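Asp/Glu-specific dipeptidyl-peptidase (Flavobacterium psychrophilum, PDB 5JXF) removes dipeptides from the N-terminus of oligopeptides as a serine peptidase of family S46, with strict specificity for an acidic residue at the P1 position. Local coordinates at residues A[438-443]-A[521-526]; A[502-507]-A[512-517]. All coordinates share one frame; numbering follows the deposited sequence.

Contact 1 (A[438-443]-A[521-526]); sequences QAFNDR and AVLKKI
The phenyl ring of Phe440 is the one flat group at this meeting of two helices, and two aliphatic side chains share its far end. Val522 comes to the edge: its CG1 lies in the plane of the ring, 3.9 Å from CZ of Phe440. Leu523 approaches the ring obliquely, and its methyl CD2 stands 3.5 Å from CE1 of Phe440. The same methyl is 3.8 Å from CZ of Phe440, while CG of Leu523 sits 3.9 Å from both CE1 and CZ of that ring, which therefore meets the leucine branch point as well as its tip. Phenylalanine and leucine run past one another in opposite senses.

The example illustrates how one long aromatic side chain can join helices whose backbones stand well apart: the nearest CA atoms, those of Phe440 and Leu523, are 10.0 Å from each other. Phe440 spans that interval because its CG is placed anti to the backbone N (chi1 173°), which carries the ring out toward the second helix. Val522 has CG1 in the corresponding position (chi1 156°), directed at the ring. No hydrogen bond crosses between the segments; the join is apolar, with Phe440 and Val522 both buried. With an alanine here in place of Phe440, the Val522 and Leu523 methyls would probably lose the ring they pack against and a gap would open between the helices.

Phe440 belongs to helix 437-450 and its two partners to helix 519-528, where the ring also touches Ala519. Helix 417-435 lies alongside, receiving Ala439 and Arg443 on Val431 and Leu523 on Phe432, and helix 508-514 meets Ile526 through Leu514.

Contact 2 (A[502-507]-A[512-517]); sequences KSKLVD and KALLSG
Lys504 lies against Leu514 with the aliphatic part of its chain. From CB, which points toward the 512-517 segment, the chain reaches CG, 3.8 Å from CB of Leu514. CG is anti to the backbone N (chi1 157°), and bends at chi2 and chi3 then carry the chain along Leu514 and Ala513. The next carbon, CD, is 3.8 Å from the backbone N of Leu514 and 4.1 Å from CB of Ala513. That is the closest approach of the lysine to Ala513; CE and NZ, further along, make no closer one.

The approach to the short helix 508-514 is shaped by an ST turn, in which OG of Ser503 accepts a hydrogen bond from the backbone N of Leu505 at 3.2 Å, with an N-H...O angle of 157°. Four residues after Ser503, Asp507 occupies the N-cap position, and its OD1 makes a weak hydrogen bond to the backbone N of Ala509. Asp529 holds the turn from outside, hydrogen-bonding to OG of Ser503 and to the backbone N of Lys504. Leu505 adds a second apolar touch, its CD2 lying 3.9 Å from CD2 of Leu514, while the same leucine also packs on Leu421 and Leu425 of helix 417-435.

In the fold
Followed from the N terminus, the chain passes first through helix 437-450, whose segment 438-443 opens the longer of the two loops. After helix 460-477 it enters the loop holding 502-507, turns through helix 508-514 and reaches 512-517, so that contact 2 closes a short local loop. Helix 519-528 comes next, and there 521-526 returns to helix 437-450, completing contact 1 around contact 2; the loops nest without crossing. The contact centres are about 12 Å apart. Lys525 bridges the two contacts, with NZ probably hydrogen-bonded to the carbonyl oxygens of Ser516 and Ala513. Contact 1 ties helix 437-450 to helix 519-528, contact 2 a loop to helix 508-514, both away from the catalytic residues and dipeptide pocket.

Contact 1 (A[438-443]-A[521-526])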
loop_
_atom_site.group_PDB
_atom_site.type_symbol
_atom_site.label_atom_id
_atom_site.label_comp_id
_atom_site.label_asym_id
_atom_site.label_seq_id
_atom_site.Cartn_x
_atom_site.Cartn_y
_atom_site.Cartn_z
ATOM N N GLN A 438 39.229 -7.079 -43.004
ATOM C CA GLN A 438 39.760 -5.918 -42.296
ATOM C C GLN A 438 38.685 -5.303 -41.404
ATOM O O GLN A 438 38.976 -4.814 -40.314
ATOM C CB GLN A 438 40.308 -4.870 -43.270
ATOM C CG GLN A 438 41.405 -4.002 -42.658
ATOM C CD GLN A 438 41.805 -2.822 -43.535
ATOM O OE1 GLN A 438 41.024 -2.344 -44.361
ATOM N NE2 GLN A 438 43.031 -2.346 -43.353
ATOM N N ALA A 439 37.446 -5.332 -41.885
ATOM C CA ALA A 439 36.310 -4.864 -41.112
ATOM C C ALA A 439 36.094 -5.766 -39.895
ATOM O O ALA A 439 35.775 -5.289 -38.804
ATOM C CB ALA A 439 35.065 -4.822 -41.976
ATOM N N PHE A 440 36.278 -7.070 -40.097
ATOM C CA PHE A 440 36.179 -8.046 -39.016
ATOM C C PHE A 440 37.136 -7.704 -37.880
ATOM O O PHE A 440 36.726 -7.526 -36.731
ATOM C CB PHE A 440 36.467 -9.463 -39.540
ATOM C CG PHE A 440 36.554 -10.506 -38.458
ATOM C CD1 PHE A 440 35.409 -11.122 -37.978
ATOM C CD2 PHE A 440 37.781 -10.872 -37.919
ATOM C CE1 PHE A 440 35.487 -12.078 -36.976
ATOM C CE2 PHE A 440 37.863 -11.825 -36.917
ATOM C CZ PHE A 440 36.716 -12.432 -36.448
ATOM N N ASN A 441 38.416 -7.614 -38.218
ATOM C CA ASN A 441 39.453 -7.363 -37.234
ATOM C C ASN A 441 39.372 -5.973 -36.615
ATOM O O ASN A 441 39.845 -5.764 -35.500
ATOM C CB ASN A 441 40.828 -7.572 -37.859
ATOM C CG ASN A 441 41.095 -9.022 -38.212
ATOM O OD1 ASN A 441 40.781 -9.934 -37.438
ATOM N ND2 ASN A 441 41.680 -9.244 -39.385
ATOM N N ASP A 442 38.782 -5.023 -37.333
ATOM C CA ASP A 442 38.568 -3.695 -36.771
ATOM C C ASP A 442 37.512 -3.761 -35.668
ATOM O O ASP A 442 37.729 -3.286 -34.545
ATOM C CB ASP A 442 38.155 -2.698 -37.859
ATOM C CG ASP A 442 39.352 -2.048 -38.539
ATOM O OD1 ASP A 442 40.374 -1.827 -37.856
ATOM O OD2 ASP A 442 39.276 -1.767 -39.754
ATOM N N ARG A 443 36.375 -4.371 -35.988
ATOM C CA ARG A 443 35.277 -4.460 -35.036
ATOM C C ARG A 443 35.518 -5.538 -33.978
ATOM O O ARG A 443 34.901 -5.508 -32.909
ATOM C CB ARG A 443 33.961 -4.704 -35.771
ATOM C CG ARG A 443 33.559 -3.520 -36.634
ATOM C CD ARG A 443 32.204 -3.705 -37.289
ATOM N NE ARG A 443 31.883 -2.577 -38.162
ATOM C CZ ARG A 443 30.822 -2.521 -38.962
ATOM N NH1 ARG A 443 29.963 -3.533 -39.004
ATOM N NH2 ARG A 443 30.620 -1.450 -39.723
ATOM N N ALA A 521 40.651 -18.901 -38.452
ATOM C CA ALA A 521 41.143 -19.527 -37.198
ATOM C C ALA A 521 40.427 -19.088 -35.902
ATOM O O ALA A 521 39.858 -19.911 -35.182
ATOM C CB ALA A 521 42.644 -19.279 -37.058
ATOM N N VAL A 522 40.482 -17.780 -35.627
ATOM C CA VAL A 522 39.660 -17.101 -34.616
ATOM C C VAL A 522 38.184 -17.434 -34.815
ATOM O O VAL A 522 37.487 -17.754 -33.860
ATOM C CB VAL A 522 39.836 -15.550 -34.678
ATOM C CG1 VAL A 522 38.618 -14.840 -34.091
ATOM C CG2 VAL A 522 41.113 -15.113 -33.979
ATOM N N LEU A 523 37.715 -17.366 -36.060
ATOM C CA LEU A 523 36.317 -17.691 -36.366
ATOM C C LEU A 523 35.990 -19.170 -36.171
ATOM O O LEU A 523 34.833 -19.534 -35.941
ATOM C CB LEU A 523 35.948 -17.275 -37.799
ATOM C CG LEU A 523 35.587 -15.803 -38.008
ATOM C CD1 LEU A 523 35.290 -15.509 -39.481
ATOM C CD2 LEU A 523 34.414 -15.417 -37.113
ATOM N N LYS A 524 37.006 -20.022 -36.264
ATOM C CA LYS A 524 36.813 -21.441 -35.998
ATOM C C LYS A 524 37.137 -21.781 -34.541
ATOM O O LYS A 524 36.584 -22.735 -33.992
ATOM C CB LYS A 524 37.643 -22.292 -36.957
ATOM C CG LYS A 524 37.500 -21.860 -38.417
ATOM C CD LYS A 524 36.038 -21.910 -38.863
ATOM C CE LYS A 524 35.828 -21.231 -40.209
ATOM N NZ LYS A 524 34.439 -20.705 -40.360
ATOM N N LYS A 525 38.021 -21.002 -33.919
ATOM C CA LYS A 525 38.211 -21.098 -32.479
ATOM C C LYS A 525 36.874 -20.839 -31.787
ATOM O O LYS A 525 36.453 -21.589 -30.907
ATOM C CB LYS A 525 39.269 -20.103 -31.985
ATOM C CG LYS A 525 40.721 -20.557 -32.133
ATOM C CD LYS A 525 41.664 -19.746 -31.234
ATOM C CE LYS A 525 42.088 -18.429 -31.865
ATOM N NZ LYS A 525 43.146 -17.730 -31.067
ATOM N N ILE A 526 36.211 -19.766 -32.209
ATOM C CA ILE A 526 34.912 -19.373 -31.673
ATOM C C ILE A 526 33.856 -20.452 -31.948
ATOM O O ILE A 526 33.005 -20.727 -31.105
ATOM C CB ILE A 526 34.459 -17.999 -32.266
ATOM C CG1 ILE A 526 35.394 -16.878 -31.811
ATOM C CG2 ILE A 526 33.046 -17.641 -31.849
ATOM C CD1 ILE A 526 35.124 -15.549 -32.490
#

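Contact 2 (A[502-507]-A[512-517])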
loop_
_atom_site.group_PDB
_atom_site.type_symbol
_atom_site.label_atom_id
_atom_site.label_comp_id
_atom_site.label_asym_id
_atom_site.label_seq_id
_atom_site.Cartn_x
_atom_site.Cartn_y
_atom_site.Cartn_z
ATOM N N LYS A 502 34.050 -24.218 -19.375
ATOM C CA LYS A 502 35.213 -23.859 -20.150
ATOM C C LYS A 502 34.816 -23.268 -21.486
ATOM O O LYS A 502 35.535 -23.387 -22.480
ATOM C CB LYS A 502 36.113 -25.086 -20.301
ATOM C CG LYS A 502 37.475 -24.905 -19.455
ATOM C CD LYS A 502 38.285 -23.858 -20.148
ATOM C CE LYS A 502 39.768 -23.933 -19.646
ATOM N NZ LYS A 502 40.443 -23.067 -20.672
ATOM N N SER A 503 33.643 -22.642 -21.486
ATOM C CA SER A 503 33.422 -21.534 -22.391
ATOM C C SER A 503 34.445 -20.516 -21.963
ATOM O O SER A 503 34.729 -20.359 -20.773
ATOM C CB SER A 503 32.012 -20.949 -22.311
ATOM O OG SER A 503 31.951 -19.698 -22.981
ATOM N N LYS A 504 35.005 -19.833 -22.946
ATOM C CA LYS A 504 36.111 -18.932 -22.712
ATOM C C LYS A 504 35.524 -17.508 -22.732
ATOM O O LYS A 504 36.225 -16.499 -22.781
ATOM C CB LYS A 504 37.219 -19.237 -23.746
ATOM C CG LYS A 504 38.233 -18.150 -24.070
ATOM C CD LYS A 504 39.658 -18.692 -24.335
ATOM C CE LYS A 504 39.697 -20.085 -24.919
ATOM N NZ LYS A 504 41.073 -20.642 -24.795
ATOM N N LEU A 505 34.196 -17.459 -22.624
ATOM C CA LEU A 505 33.460 -16.202 -22.534
ATOM C C LEU A 505 33.259 -15.792 -21.074
ATOM O O LEU A 505 32.887 -14.651 -20.794
ATOM C CB LEU A 505 32.104 -16.318 -23.243
ATOM C CG LEU A 505 32.137 -16.645 -24.744
ATOM C CD1 LEU A 505 30.773 -16.477 -25.409
ATOM C CD2 LEU A 505 33.188 -15.815 -25.466
ATOM N N VAL A 506 33.512 -16.716 -20.145
ATOM C CA VAL A 506 33.372 -16.416 -18.718
ATOM C C VAL A 506 34.421 -15.416 -18.226
ATOM O O VAL A 506 34.148 -14.612 -17.345
ATOM C CB VAL A 506 33.457 -17.702 -17.839
ATOM C CG1 VAL A 506 32.314 -18.657 -18.160
ATOM C CG2 VAL A 506 34.808 -18.393 -17.996
ATOM N N ASP A 507 35.610 -15.454 -18.822
ATOM C CA ASP A 507 36.756 -14.695 -18.325
ATOM C C ASP A 507 37.342 -13.785 -19.413
ATOM O O ASP A 507 37.321 -14.129 -20.596
ATOM C CB ASP A 507 37.805 -15.675 -17.786
ATOM C CG ASP A 507 39.078 -14.995 -17.329
ATOM O OD1 ASP A 507 39.040 -13.790 -17.002
ATOM O OD2 ASP A 507 40.119 -15.685 -17.270
ATOM N N LYS A 512 40.050 -12.806 -24.618
ATOM C CA LYS A 512 41.092 -12.267 -25.502
ATOM C C LYS A 512 41.808 -13.379 -26.290
ATOM O O LYS A 512 42.155 -13.205 -27.467
ATOM C CB LYS A 512 42.125 -11.467 -24.697
ATOM C CG LYS A 512 41.674 -10.100 -24.184
ATOM C CD LYS A 512 42.791 -9.483 -23.338
ATOM C CE LYS A 512 42.440 -8.106 -22.805
ATOM N NZ LYS A 512 43.494 -7.596 -21.876
ATOM N N ALA A 513 42.033 -14.514 -25.631
ATOM C CA ALA A 513 42.754 -15.632 -26.233
ATOM C C ALA A 513 41.944 -16.259 -27.360
ATOM O O ALA A 513 42.500 -16.700 -28.370
ATOM C CB ALA A 513 43.094 -16.679 -25.174
ATOM N N LEU A 514 40.627 -16.294 -27.173
ATOM C CA LEU A 514 39.719 -16.840 -28.170
ATOM C C LEU A 514 39.764 -16.014 -29.456
ATOM O O LEU A 514 39.616 -16.552 -30.551
ATOM C CB LEU A 514 38.295 -16.884 -27.618
ATOM C CG LEU A 514 37.222 -17.646 -28.397
ATOM C CD1 LEU A 514 37.511 -19.144 -28.405
ATOM C CD2 LEU A 514 35.852 -17.357 -27.802
ATOM N N LEU A 515 39.987 -14.710 -29.307
ATOM C CA LEU A 515 39.953 -13.773 -30.431
ATOM C C LEU A 515 41.359 -13.321 -30.843
ATOM O O LEU A 515 41.531 -12.304 -31.520
ATOM C CB LEU A 515 39.081 -12.564 -30.080
ATOM C CG LEU A 515 37.557 -12.745 -30.133
ATOM C CD1 LEU A 515 37.039 -13.839 -29.201
ATOM C CD2 LEU A 515 36.861 -11.428 -29.830
ATOM N N SER A 516 42.359 -14.091 -30.430
ATOM C CA SER A 516 43.747 -13.780 -30.727
ATOM C C SER A 516 44.166 -14.443 -32.035
ATOM O O SER A 516 44.148 -15.668 -32.147
ATOM C CB SER A 516 44.649 -14.239 -29.579
ATOM O OG SER A 516 45.941 -13.672 -29.674
ATOM N N GLY A 517 44.529 -13.631 -33.025
ATOM C CA GLY A 517 44.983 -14.150 -34.307
ATOM C C GLY A 517 44.292 -13.567 -35.529
ATOM O O GLY A 517 43.592 -12.557 -35.441
#